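Local coordinates for 6-phosphogluconate dehydratase (Shewanella oneidensis, PDB 2GP4), which catalyses the dehydration of 6-phosphogluconate to 2-keto-3-deoxy-6-phosphogluconate, a step of the Entner-Doudoroff pathway, and is modelled here without its iron-sulfur cluster, at residues A[22-27]-A[347-352]; A[143-148]-A[529-534]; A[305-310]-A[325-330]; A[441-446]-A[564-569]; A[609-614]-A[618-623]. All coordinates share one frame; numbering follows the deposited sequence.

Contact 1: A[22-27]-A[347-352]; sequences HSVVQS and SDAVPL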
# COMPACT_ATOMS: atom_id res chain seq x y z
N HIS A 22 -0.79 -21.80 6.26
CA HIS A 22 -1.24 -21.39 7.59
C HIS A 22 -2.76 -21.23 7.57
O HIS A 22 -3.30 -20.58 6.68
CB HIS A 22 -0.55 -20.08 7.95
CG HIS A 22 -0.74 -19.64 9.37
ND1 HIS A 22 -1.95 -19.20 9.86
CD2 HIS A 22 0.15 -19.53 10.38
CE1 HIS A 22 -1.80 -18.86 11.13
NE2 HIS A 22 -0.54 -19.05 11.47
N SER A 23 -3.43 -21.81 8.57
CA SER A 23 -4.90 -21.88 8.59
C SER A 23 -5.62 -20.53 8.44
O SER A 23 -6.66 -20.45 7.81
CB SER A 23 -5.40 -22.63 9.83
OG SER A 23 -5.19 -21.88 11.02
N VAL A 24 -5.04 -19.47 9.02
CA VAL A 24 -5.63 -18.13 8.94
C VAL A 24 -5.55 -17.53 7.54
O VAL A 24 -6.52 -16.93 7.06
CB VAL A 24 -4.98 -17.16 9.94
CG1 VAL A 24 -5.47 -15.73 9.69
CG2 VAL A 24 -5.26 -17.59 11.37
N VAL A 25 -4.40 -17.68 6.90
CA VAL A 25 -4.20 -17.19 5.54
C VAL A 25 -5.05 -18.00 4.57
O VAL A 25 -5.62 -17.44 3.63
CB VAL A 25 -2.71 -17.26 5.12
CG1 VAL A 25 -2.52 -16.65 3.76
CG2 VAL A 25 -1.83 -16.55 6.14
N GLN A 26 -5.16 -19.30 4.79
CA GLN A 26 -6.00 -20.14 3.94
C GLN A 26 -7.47 -19.75 4.10
O GLN A 26 -8.20 -19.65 3.11
CB GLN A 26 -5.79 -21.63 4.22
CG GLN A 26 -6.46 -22.56 3.19
CD GLN A 26 -6.00 -22.30 1.76
OE1 GLN A 26 -6.68 -21.60 0.99
NE2 GLN A 26 -4.85 -22.85 1.39
N SER A 27 -7.88 -19.51 5.35
CA SER A 27 -9.25 -19.13 5.67
C SER A 27 -9.65 -17.80 5.03
O SER A 27 -10.73 -17.69 4.44
CB SER A 27 -9.43 -19.05 7.19
OG SER A 27 -10.71 -18.55 7.52
N SER A 347 -3.29 -9.88 9.69
CA SER A 347 -2.28 -9.24 10.54
C SER A 347 -1.95 -10.08 11.76
O SER A 347 -0.78 -10.24 12.12
CB SER A 347 -2.74 -7.84 10.96
OG SER A 347 -1.83 -7.24 11.85
N ASP A 348 -2.99 -10.65 12.38
CA ASP A 348 -2.83 -11.51 13.55
C ASP A 348 -1.95 -12.73 13.30
O ASP A 348 -1.36 -13.27 14.24
CB ASP A 348 -4.20 -11.97 14.06
CG ASP A 348 -4.97 -10.87 14.74
OD1 ASP A 348 -4.39 -9.81 15.07
OD2 ASP A 348 -6.18 -11.06 14.96
N ALA A 349 -1.86 -13.16 12.04
CA ALA A 349 -1.05 -14.33 11.69
C ALA A 349 0.31 -13.99 11.06
O ALA A 349 1.19 -14.85 10.99
CB ALA A 349 -1.83 -15.26 10.78
N VAL A 350 0.49 -12.75 10.60
CA VAL A 350 1.70 -12.39 9.88
C VAL A 350 2.71 -11.67 10.79
O VAL A 350 2.43 -10.58 11.27
CB VAL A 350 1.40 -11.52 8.62
CG1 VAL A 350 2.69 -11.18 7.87
CG2 VAL A 350 0.43 -12.23 7.70
N PRO A 351 3.88 -12.29 11.02
CA PRO A 351 4.88 -11.64 11.86
C PRO A 351 5.49 -10.41 11.18
O PRO A 351 5.47 -10.32 9.94
CB PRO A 351 5.95 -12.72 12.04
CG PRO A 351 5.81 -13.59 10.84
CD PRO A 351 4.34 -13.60 10.52
N LEU A 352 6.00 -9.48 11.98
CA LEU A 352 6.79 -8.38 11.47
C LEU A 352 8.24 -8.84 11.31
O LEU A 352 8.86 -9.31 12.27
CB LEU A 352 6.71 -7.16 12.40
CG LEU A 352 7.49 -5.91 11.96
CD1 LEU A 352 6.87 -5.28 10.69
CD2 LEU A 352 7.57 -4.90 13.10

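Contact 2: A[143-148]-A[529-534]; sequences ELSLLS and DGRMSG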
# COMPACT_ATOMS: atom_id res chain seq x y z
N GLU A 143 -3.30 17.51 -1.67
CA GLU A 143 -4.73 17.19 -1.80
C GLU A 143 -5.10 16.57 -3.16
O GLU A 143 -6.25 16.20 -3.38
CB GLU A 143 -5.60 18.43 -1.50
CG GLU A 143 -5.64 18.81 -0.01
CD GLU A 143 -6.31 20.15 0.27
OE1 GLU A 143 -7.11 20.64 -0.57
OE2 GLU A 143 -6.05 20.73 1.35
N LEU A 144 -4.12 16.45 -4.06
CA LEU A 144 -4.30 15.80 -5.36
C LEU A 144 -3.61 14.43 -5.47
O LEU A 144 -3.76 13.73 -6.48
CB LEU A 144 -3.79 16.70 -6.49
CG LEU A 144 -4.41 18.07 -6.76
CD1 LEU A 144 -3.80 18.68 -8.02
CD2 LEU A 144 -5.93 17.98 -6.88
N SER A 145 -2.87 14.07 -4.43
CA SER A 145 -2.04 12.87 -4.41
C SER A 145 -2.83 11.56 -4.62
O SER A 145 -2.45 10.72 -5.43
CB SER A 145 -1.24 12.81 -3.12
OG SER A 145 -0.70 11.52 -2.91
N LEU A 146 -3.91 11.40 -3.87
CA LEU A 146 -4.77 10.24 -4.04
C LEU A 146 -5.46 10.31 -5.40
O LEU A 146 -5.52 9.31 -6.12
CB LEU A 146 -5.81 10.20 -2.92
CG LEU A 146 -6.53 8.89 -2.55
CD1 LEU A 146 -8.00 9.19 -2.35
CD2 LEU A 146 -6.35 7.75 -3.56
N LEU A 147 -5.96 11.49 -5.74
CA LEU A 147 -6.66 11.72 -6.99
C LEU A 147 -5.80 11.45 -8.22
O LEU A 147 -6.33 11.08 -9.27
CB LEU A 147 -7.20 13.15 -7.03
CG LEU A 147 -8.52 13.41 -6.30
CD1 LEU A 147 -8.69 14.88 -6.03
CD2 LEU A 147 -9.70 12.84 -7.10
N SER A 148 -4.48 11.64 -8.10
CA SER A 148 -3.56 11.38 -9.21
C SER A 148 -3.46 9.90 -9.59
O SER A 148 -3.11 9.58 -10.72
CB SER A 148 -2.17 11.95 -8.92
OG SER A 148 -1.56 11.26 -7.85
N ASP A 529 -11.01 11.05 9.81
CA ASP A 529 -11.55 10.42 8.60
C ASP A 529 -10.52 10.44 7.48
O ASP A 529 -10.74 9.91 6.39
CB ASP A 529 -12.87 11.08 8.16
CG ASP A 529 -12.82 12.60 8.17
OD1 ASP A 529 -11.72 13.19 8.22
OD2 ASP A 529 -13.91 13.21 8.10
N GLY A 530 -9.37 11.05 7.79
CA GLY A 530 -8.24 11.09 6.89
C GLY A 530 -7.13 10.13 7.28
O GLY A 530 -7.39 9.04 7.78
N ARG A 531 -5.89 10.56 7.06
CA ARG A 531 -4.71 9.72 7.22
C ARG A 531 -3.51 10.59 7.58
O ARG A 531 -3.52 11.80 7.37
CB ARG A 531 -4.44 8.96 5.92
CG ARG A 531 -4.25 9.86 4.69
CD ARG A 531 -3.75 9.10 3.49
NE ARG A 531 -3.64 9.94 2.30
CZ ARG A 531 -3.07 9.58 1.15
NH1 ARG A 531 -2.54 8.36 1.02
NH2 ARG A 531 -3.02 10.42 0.13
N MSE A 532 -2.46 9.96 8.11
CA MSE A 532 -1.19 10.64 8.32
C MSE A 532 -0.20 10.24 7.23
O MSE A 532 -0.60 9.84 6.14
CB MSE A 532 -0.63 10.33 9.71
CG MSE A 532 -1.13 11.26 10.79
SE MSE A 532 -2.96 10.88 11.32
CE MSE A 532 -2.58 10.23 13.12
N SER A 533 1.10 10.35 7.53
CA SER A 533 2.17 9.92 6.61
C SER A 533 2.03 8.48 6.10
O SER A 533 2.66 8.11 5.10
CB SER A 533 3.53 10.09 7.29
OG SER A 533 3.58 9.35 8.50
N GLY A 534 1.24 7.67 6.79
CA GLY A 534 1.16 6.24 6.49
C GLY A 534 2.05 5.39 7.38
O GLY A 534 1.95 4.16 7.37
O HOH W 1 -1.57 8.76 -1.99
O HOH W 2 -4.13 12.97 -1.37

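Contact 3: A[305-310]-A[325-330]; sequences KSIVNG and MHIVAA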
# COMPACT_ATOMS: atom_id res chain seq x y z
N LYS A 305 -5.11 -15.22 -4.58
CA LYS A 305 -3.91 -15.68 -3.87
C LYS A 305 -2.78 -14.66 -3.93
O LYS A 305 -2.07 -14.45 -2.94
CB LYS A 305 -3.42 -17.01 -4.45
CG LYS A 305 -4.30 -18.20 -4.15
CD LYS A 305 -3.89 -19.38 -5.00
CE LYS A 305 -4.95 -20.46 -5.00
NZ LYS A 305 -4.95 -21.26 -3.74
N SER A 306 -2.60 -14.03 -5.10
CA SER A 306 -1.51 -13.08 -5.28
C SER A 306 -1.80 -11.77 -4.56
O SER A 306 -0.89 -11.13 -4.04
CB SER A 306 -1.18 -12.88 -6.76
OG SER A 306 -2.30 -12.40 -7.48
N ILE A 307 -3.08 -11.39 -4.52
CA ILE A 307 -3.54 -10.26 -3.71
C ILE A 307 -3.28 -10.50 -2.22
O ILE A 307 -2.71 -9.64 -1.54
CB ILE A 307 -5.03 -9.93 -3.99
CG1 ILE A 307 -5.18 -9.24 -5.35
CG2 ILE A 307 -5.63 -9.05 -2.88
CD1 ILE A 307 -4.45 -7.90 -5.48
N VAL A 308 -3.69 -11.66 -1.72
CA VAL A 308 -3.41 -12.04 -0.33
C VAL A 308 -1.89 -11.99 -0.06
O VAL A 308 -1.46 -11.43 0.95
CB VAL A 308 -4.01 -13.42 0.02
CG1 VAL A 308 -3.41 -13.99 1.31
CG2 VAL A 308 -5.53 -13.33 0.15
N ASN A 309 -1.11 -12.54 -0.99
CA ASN A 309 0.35 -12.52 -0.91
C ASN A 309 0.89 -11.10 -0.75
O ASN A 309 1.81 -10.85 0.03
CB ASN A 309 0.98 -13.19 -2.15
CG ASN A 309 0.97 -14.74 -2.07
OD1 ASN A 309 0.46 -15.32 -1.11
ND2 ASN A 309 1.54 -15.39 -3.09
N GLY A 310 0.29 -10.16 -1.49
CA GLY A 310 0.67 -8.76 -1.43
C GLY A 310 0.38 -8.17 -0.07
O GLY A 310 1.19 -7.41 0.46
N MSE A 325 -5.40 0.88 0.93
CA MSE A 325 -6.37 1.41 -0.02
C MSE A 325 -6.08 0.99 -1.46
O MSE A 325 -6.99 0.64 -2.21
CB MSE A 325 -6.43 2.94 0.07
CG MSE A 325 -7.25 3.49 1.23
SE MSE A 325 -7.14 5.45 1.27
CE MSE A 325 -5.23 5.59 1.69
N HIS A 326 -4.80 1.04 -1.83
CA HIS A 326 -4.37 0.73 -3.20
C HIS A 326 -4.47 -0.75 -3.54
O HIS A 326 -4.80 -1.10 -4.67
CB HIS A 326 -2.94 1.22 -3.44
CG HIS A 326 -2.73 2.68 -3.16
ND1 HIS A 326 -3.67 3.64 -3.47
CD2 HIS A 326 -1.69 3.34 -2.60
CE1 HIS A 326 -3.22 4.82 -3.10
NE2 HIS A 326 -2.02 4.67 -2.58
N ILE A 327 -4.19 -1.61 -2.56
CA ILE A 327 -4.33 -3.06 -2.74
C ILE A 327 -5.80 -3.38 -3.01
O ILE A 327 -6.11 -4.18 -3.89
CB ILE A 327 -3.82 -3.85 -1.51
CG1 ILE A 327 -2.29 -3.76 -1.39
CG2 ILE A 327 -4.30 -5.33 -1.54
CD1 ILE A 327 -1.70 -4.47 -0.17
N VAL A 328 -6.69 -2.75 -2.24
CA VAL A 328 -8.14 -2.95 -2.36
C VAL A 328 -8.67 -2.40 -3.69
O VAL A 328 -9.54 -3.02 -4.32
CB VAL A 328 -8.88 -2.31 -1.15
CG1 VAL A 328 -10.39 -2.28 -1.36
CG2 VAL A 328 -8.55 -3.05 0.12
N ALA A 329 -8.15 -1.25 -4.12
CA ALA A 329 -8.52 -0.66 -5.40
C ALA A 329 -8.01 -1.48 -6.59
O ALA A 329 -8.72 -1.64 -7.59
CB ALA A 329 -8.02 0.77 -5.50
N ALA A 330 -6.79 -1.99 -6.48
CA ALA A 330 -6.22 -2.83 -7.54
C ALA A 330 -7.01 -4.13 -7.66
O ALA A 330 -7.37 -4.52 -8.76
CB ALA A 330 -4.75 -3.12 -7.28

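Contact 4: A[441-446]-A[564-569]; sequences KLLKGN and IRVDAL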
# COMPACT_ATOMS: atom_id res chain seq x y z
N LYS A 441 -5.04 -3.37 12.94
CA LYS A 441 -6.33 -3.77 13.51
C LYS A 441 -7.52 -2.96 13.02
O LYS A 441 -7.42 -1.74 12.80
CB LYS A 441 -6.29 -3.75 15.05
CG LYS A 441 -5.32 -4.76 15.71
CD LYS A 441 -5.33 -6.15 15.04
CE LYS A 441 -6.60 -6.92 15.37
NZ LYS A 441 -6.63 -8.20 14.62
N LEU A 442 -8.65 -3.64 12.87
CA LEU A 442 -9.92 -2.99 12.56
C LEU A 442 -10.57 -2.45 13.84
O LEU A 442 -10.57 -3.12 14.87
CB LEU A 442 -10.85 -3.98 11.86
CG LEU A 442 -12.32 -3.63 11.62
CD1 LEU A 442 -12.50 -2.46 10.65
CD2 LEU A 442 -13.03 -4.87 11.13
N LEU A 443 -11.12 -1.25 13.76
CA LEU A 443 -11.92 -0.71 14.86
C LEU A 443 -13.37 -0.54 14.41
O LEU A 443 -13.62 0.02 13.34
CB LEU A 443 -11.33 0.61 15.38
CG LEU A 443 -9.88 0.58 15.90
CD1 LEU A 443 -9.32 1.98 16.03
CD2 LEU A 443 -9.72 -0.18 17.22
N LYS A 444 -14.30 -1.04 15.22
CA LYS A 444 -15.73 -0.94 14.94
C LYS A 444 -16.46 -0.25 16.09
O LYS A 444 -16.02 -0.33 17.24
CB LYS A 444 -16.36 -2.33 14.76
CG LYS A 444 -15.82 -3.17 13.62
CD LYS A 444 -16.89 -4.13 13.08
CE LYS A 444 -17.22 -5.28 14.05
NZ LYS A 444 -16.33 -6.46 13.88
N GLY A 445 -17.58 0.39 15.78
CA GLY A 445 -18.50 0.90 16.79
C GLY A 445 -19.57 1.82 16.21
O GLY A 445 -19.78 1.84 14.99
N ASN A 446 -20.22 2.58 17.08
CA ASN A 446 -21.25 3.53 16.65
C ASN A 446 -20.68 4.63 15.75
O ASN A 446 -21.41 5.21 14.93
CB ASN A 446 -22.02 4.12 17.85
CG ASN A 446 -21.14 4.99 18.76
OD1 ASN A 446 -19.90 4.88 18.76
ND2 ASN A 446 -21.78 5.87 19.53
N ILE A 564 -14.90 9.67 24.07
CA ILE A 564 -14.61 8.75 22.97
C ILE A 564 -13.68 7.66 23.47
O ILE A 564 -12.64 7.94 24.06
CB ILE A 564 -13.94 9.48 21.81
CG1 ILE A 564 -14.99 10.15 20.93
CG2 ILE A 564 -13.08 8.52 20.99
CD1 ILE A 564 -14.46 11.31 20.11
N ARG A 565 -14.07 6.41 23.23
CA ARG A 565 -13.26 5.27 23.62
C ARG A 565 -12.59 4.71 22.38
O ARG A 565 -13.26 4.22 21.47
CB ARG A 565 -14.12 4.20 24.31
CG ARG A 565 -13.35 2.99 24.83
CD ARG A 565 -14.26 1.88 25.35
NE ARG A 565 -15.07 2.30 26.49
CZ ARG A 565 -16.40 2.21 26.57
NH1 ARG A 565 -17.11 1.68 25.58
NH2 ARG A 565 -17.02 2.63 27.66
N VAL A 566 -11.26 4.80 22.33
CA VAL A 566 -10.48 4.06 21.34
C VAL A 566 -9.84 2.85 22.03
O VAL A 566 -8.91 2.98 22.82
CB VAL A 566 -9.44 4.94 20.56
CG1 VAL A 566 -8.57 5.74 21.50
CG2 VAL A 566 -8.59 4.09 19.62
N ASP A 567 -10.41 1.68 21.76
CA ASP A 567 -9.95 0.44 22.36
C ASP A 567 -9.37 -0.46 21.27
O ASP A 567 -10.10 -1.11 20.53
CB ASP A 567 -11.11 -0.25 23.08
CG ASP A 567 -10.65 -1.34 24.04
OD1 ASP A 567 -9.79 -2.17 23.65
OD2 ASP A 567 -11.16 -1.37 25.18
N ALA A 568 -8.04 -0.48 21.18
CA ALA A 568 -7.34 -1.29 20.18
C ALA A 568 -7.20 -2.74 20.63
O ALA A 568 -6.79 -3.61 19.85
CB ALA A 568 -5.99 -0.68 19.86
N LEU A 569 -7.54 -2.99 21.88
CA LEU A 569 -7.49 -4.32 22.47
C LEU A 569 -8.70 -5.15 22.03
O LEU A 569 -8.55 -6.30 21.61
CB LEU A 569 -7.49 -4.20 24.00
CG LEU A 569 -6.52 -4.99 24.88
CD1 LEU A 569 -7.00 -4.88 26.33
CD2 LEU A 569 -6.38 -6.45 24.46

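Contact 5: A[609-614]-A[618-623]; sequences SNLSSP and ARSTSA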
# COMPACT_ATOMS: atom_id res chain seq x y z
N SER A 609 -15.54 14.11 -5.57
CA SER A 609 -16.89 13.97 -5.05
C SER A 609 -17.42 12.54 -5.15
O SER A 609 -18.33 12.17 -4.41
CB SER A 609 -17.82 14.92 -5.81
OG SER A 609 -19.07 14.96 -5.19
N ASN A 610 -16.84 11.75 -6.05
CA ASN A 610 -17.24 10.36 -6.29
C ASN A 610 -16.27 9.32 -5.72
O ASN A 610 -16.43 8.12 -5.96
CB ASN A 610 -17.47 10.13 -7.78
CG ASN A 610 -18.83 10.61 -8.25
OD1 ASN A 610 -19.85 9.96 -7.99
ND2 ASN A 610 -18.86 11.74 -8.95
N LEU A 611 -15.27 9.77 -4.98
CA LEU A 611 -14.33 8.86 -4.32
C LEU A 611 -15.05 7.97 -3.32
O LEU A 611 -15.81 8.46 -2.47
CB LEU A 611 -13.21 9.64 -3.64
CG LEU A 611 -11.81 9.77 -4.24
CD1 LEU A 611 -11.72 9.44 -5.74
CD2 LEU A 611 -11.21 11.15 -3.91
N SER A 612 -14.83 6.67 -3.42
CA SER A 612 -15.47 5.73 -2.50
C SER A 612 -14.73 5.72 -1.16
O SER A 612 -13.75 6.44 -0.98
CB SER A 612 -15.55 4.33 -3.11
OG SER A 612 -14.28 3.72 -3.20
N SER A 613 -15.23 4.93 -0.22
CA SER A 613 -14.64 4.82 1.10
C SER A 613 -13.24 4.21 1.02
O SER A 613 -12.98 3.38 0.14
CB SER A 613 -15.52 3.92 1.95
OG SER A 613 -15.54 2.62 1.40
N PRO A 614 -12.33 4.62 1.93
CA PRO A 614 -11.01 3.98 2.04
C PRO A 614 -11.04 2.45 2.01
O PRO A 614 -10.19 1.83 1.35
CB PRO A 614 -10.50 4.49 3.39
CG PRO A 614 -11.13 5.84 3.51
CD PRO A 614 -12.48 5.74 2.88
N ALA A 618 -11.04 3.88 -2.02
CA ALA A 618 -11.21 5.29 -2.44
C ALA A 618 -11.19 5.45 -3.96
O ALA A 618 -10.44 6.27 -4.52
CB ALA A 618 -10.16 6.18 -1.77
N ARG A 619 -12.03 4.65 -4.62
CA ARG A 619 -12.12 4.60 -6.08
C ARG A 619 -13.08 5.67 -6.57
O ARG A 619 -14.04 6.01 -5.87
CB ARG A 619 -12.66 3.25 -6.54
CG ARG A 619 -11.90 2.01 -6.09
CD ARG A 619 -12.45 0.76 -6.79
NE ARG A 619 -13.85 0.52 -6.46
CZ ARG A 619 -14.76 0.05 -7.32
NH1 ARG A 619 -14.43 -0.24 -8.57
NH2 ARG A 619 -16.01 -0.13 -6.92
N SER A 620 -12.83 6.18 -7.76
CA SER A 620 -13.83 6.95 -8.50
C SER A 620 -14.22 6.14 -9.74
O SER A 620 -15.23 6.43 -10.39
CB SER A 620 -13.28 8.33 -8.91
OG SER A 620 -12.15 8.19 -9.76
N THR A 621 -13.43 5.12 -10.03
CA THR A 621 -13.64 4.29 -11.22
C THR A 621 -14.60 3.14 -10.94
O THR A 621 -14.94 2.85 -9.79
CB THR A 621 -12.31 3.73 -11.77
OG1 THR A 621 -11.64 3.00 -10.73
CG2 THR A 621 -11.40 4.85 -12.26
N SER A 622 -15.05 2.50 -12.02
CA SER A 622 -15.83 1.27 -11.95
C SER A 622 -15.01 0.10 -12.46
O SER A 622 -14.11 0.27 -13.27
CB SER A 622 -17.10 1.40 -12.79
OG SER A 622 -17.96 2.36 -12.22
N ALA A 623 -15.34 -1.09 -11.95
CA ALA A 623 -14.74 -2.33 -12.41
C ALA A 623 -15.58 -2.90 -13.55
O ALA A 623 -16.77 -2.61 -13.64
CB ALA A 623 -14.67 -3.33 -11.27
O HOH W 3 -16.17 1.34 -4.66

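Contact 1: A[22-27]-A[347-352]
The chain that presents Ala349 to His22 and Val24 leaves helix 340-347 at Ser347, whose hydroxyl bonds with the backbone N of Leu440. Two residues on, Ala349 makes nearly all of the contact from its side, with one methyl. Its CB lies 3.6 Å from His22 CE1, approaching the imidazole obliquely, and 3.8 Å from Val24 CB, where the branch ending in CG1 lies alongside it. The methyl rests in the notch formed by the capping ring and the valine of the first turn. What fixes the ring in this position is a helix N-cap. His22 stands just before helix 23-51, and with CG anti to the backbone N (chi1 -171°) the imidazole folds back over the first turn, where ND1 accepts the amide of Val24 at N to ND1 3.2 Å. The donor lies close to the ring plane, as suits an imidazole nitrogen, and the N-H points fairly straight at it (153°). The contact therefore shows how a capping side chain can serve polar and apolar ends at once, through ND1 and CE1. With His22 replaced by an alanine, Val24 N would probably lose its capping acceptor and Ala349 CB the imidazole it rests on. Beyond Ala349, Val350 turns its side chain to Val312 and Leu315 of helix 304-316, while Pro351 packs on Leu385, a residue that His22 and Val25 touch as well. Leu352 then bonds through its backbone to Gln435.

Contact 2: A[143-148]-A[529-534]
Arg531 sets the NH2 corner of its guanidinium against the start of helix 145-160, obliquely against Ser145 and Leu146. The approach is loose: NH2 stays 4.0 Å from Ser145 OG and 4.1 Å from Leu146 CB, and two waters carry the polar part of the contact. Both lie at the edge of the guanidinium and in its plane, where its N-H groups point. Water 1 accepts from Arg531 NH2 at 3.1 Å and is bonded to Ser145 OG at 3.0 Å. Water 2 accepts the backbone amide of Leu146, with Leu146 N 3.0 Å away, and receives a second, weak bond from Arg531 NH2. Water 2 thus offers its oxygen to two donors, the arginine and a helix amide, that could not bond each other directly. Although CG sits between the backbone N and the carbonyl carbon (chi1 57°), the chain runs extended from CG to NE, which carries the guanidinium across to the helix. Its rotation is fixed from further sides, by NE bonding to Met504 O and NH1 to Asn322 OD1. On the helix side, Ser148 OG donates to Ser145 O at 2.6 Å, tying down the first turn. The loop 529-534 begins at the end of strand 524-528 and carries the sequence DGRMSG, the core of a signature of the dihydroxy-acid and 6-phosphogluconate dehydratase family. Two family regions, N-terminal and C-terminal, meet here through bridging waters, consistent with an active-site cleft between the domains.

Contact 3: A[305-310]-A[325-330]
Ile327 and Ile307 carry most of this buried helix-to-helix contact, with Gly310 completing it. The two isoleucines meet through their short branches, CG2 of Ile307 lying 4.2 Å from CG2 of Ile327, and the two side chains pass one another antiparallel instead of colliding end on. In both residues CG2 is anti to the backbone N, which turns the methyl outward from its own helix and into the interface. The nearest alpha carbons of the two segments are those of these isoleucines, 7.3 Å apart. The longer branch of Ile327 has a different target. Extended at chi2 (178°), it carries CD1 to within 4.2 Å of the carbonyl oxygen of Gly310, one turn along from Ile307. Since Gly310 has no side chain, this methyl rests on bare backbone. Helices 304-316 and 322-333 are successive in the chain, joined by a short link, and run in broadly opposing directions. Around them the helical N-terminal region fills in: Val308 faces Val25, Thr29 and Ile32 of helix 23-51, Ala329 and Ala330 lean on Ile183 and Leu182 of helix 179-186, and Ile307 also touches Met257.

Contact 4: A[441-446]-A[564-569]
Leu443 makes this contact almost by itself, dividing its two methyls between separate targets on segment 564-569. CD2 rests on backbone, 3.5 Å from Asp567 O and 4.0 Å from Ala568 CA, where strand 563-567 ends. CD1 turns to Val566 and meets its CG2 methyl at 4.2 Å. With CG anti to the carbonyl carbon (chi1 -58°), both methyls face segment 564-569 from one side, CD2 toward the backbone and CD1 toward the valine. Strands 440-445 and 563-567 are not neighbours within the sheet, so the leucine spans what backbone pairing does not. The sheet explains how they come together: Lys444 forms backbone bonds with Gly571 and Leu573, linking the outermost strand 440-445 to the other outermost strand, 572-575, so that the sheet curls round towards a closed barrel, in keeping with the mainly beta C-terminal domain. Leu443 is buried, where it also touches Ile452 and Leu573, and its backbone pairs with Ala450 of strand 448-453. Further out, Val566 leans on Val464 of strand 463-471 and Ala568 on Val454. The turn carrying Ala568 is shaped by Asp567, whose OD1 bonds to the amide of Thr570 and weakly, at 3.0 Å, to Leu569 N. Beyond these, Arg565 forms salt bridges with Glu465 and Glu572 on the strands flanking its own.

Contact 5: A[609-614]-A[618-623]
Ser612 and Arg619 hold each other by two bonds of opposite direction. The amide of Ser612 donates to Arg619 O at 2.7 Å, and the amide of Arg619 donates back to Ser612 OG at 2.8 Å. The hydroxyl can accept because chi1 of 71° puts OG between its own N and carbonyl carbon, facing the returning arm of the loop; it also bonds with Thr616 OG1. A third bond, Ala618 N to Ser613 O at 2.9 Å, is nearly straight but arrives from above the carbonyl plane. CA-H...O contacts add to these bonds, the tighter one from Ala618 CA to Ser612 O at 3.1 Å. The two arms, with three residues between them, are thus bonded back on each other as an irregular, hairpin-like loop. Replacing Ser612 with an alanine would probably leave Arg619 N without its acceptor and loosen that end of the loop. Outward of these bonds, water 3 accepts from Arg619 NH2, which also forms a salt bridge with Glu626, and Leu611 CD1 packs on Ser620 CB at 3.7 Å. The loop follows helix 605-609 and is wedged among several elements: Leu611 and Ala618 lie against helix 145-160 and Pro499 of helix 499-502, Arg619 against helix 322-333, and Pro614 against strand 541-546.

The five contacts form a chain of touching parts across the protein. Contact 4, in the beta domain, joins contact 1 through a salt bridge, Asp348 OD1 to Lys441 NZ at 2.8 Å, and contact 1 passes to contact 3 where Val25 CG1 meets Val308 CG1 at 3.7 Å. From contact 3, Met325 reaches two others: its CE lies 3.9 Å from Arg531 NH1 of contact 2, its CG 3.4 Å from Pro614 O of contact 5. Contacts 2 and 5, with centres 13 Å apart, close this triangle as Leu146 CD1 packs on Ala618 CB. Contacts 1 and 2 sit on opposite sides of the chain's centre. With the cluster absent, the signature loop of contact 2 probably lies at or near the active site.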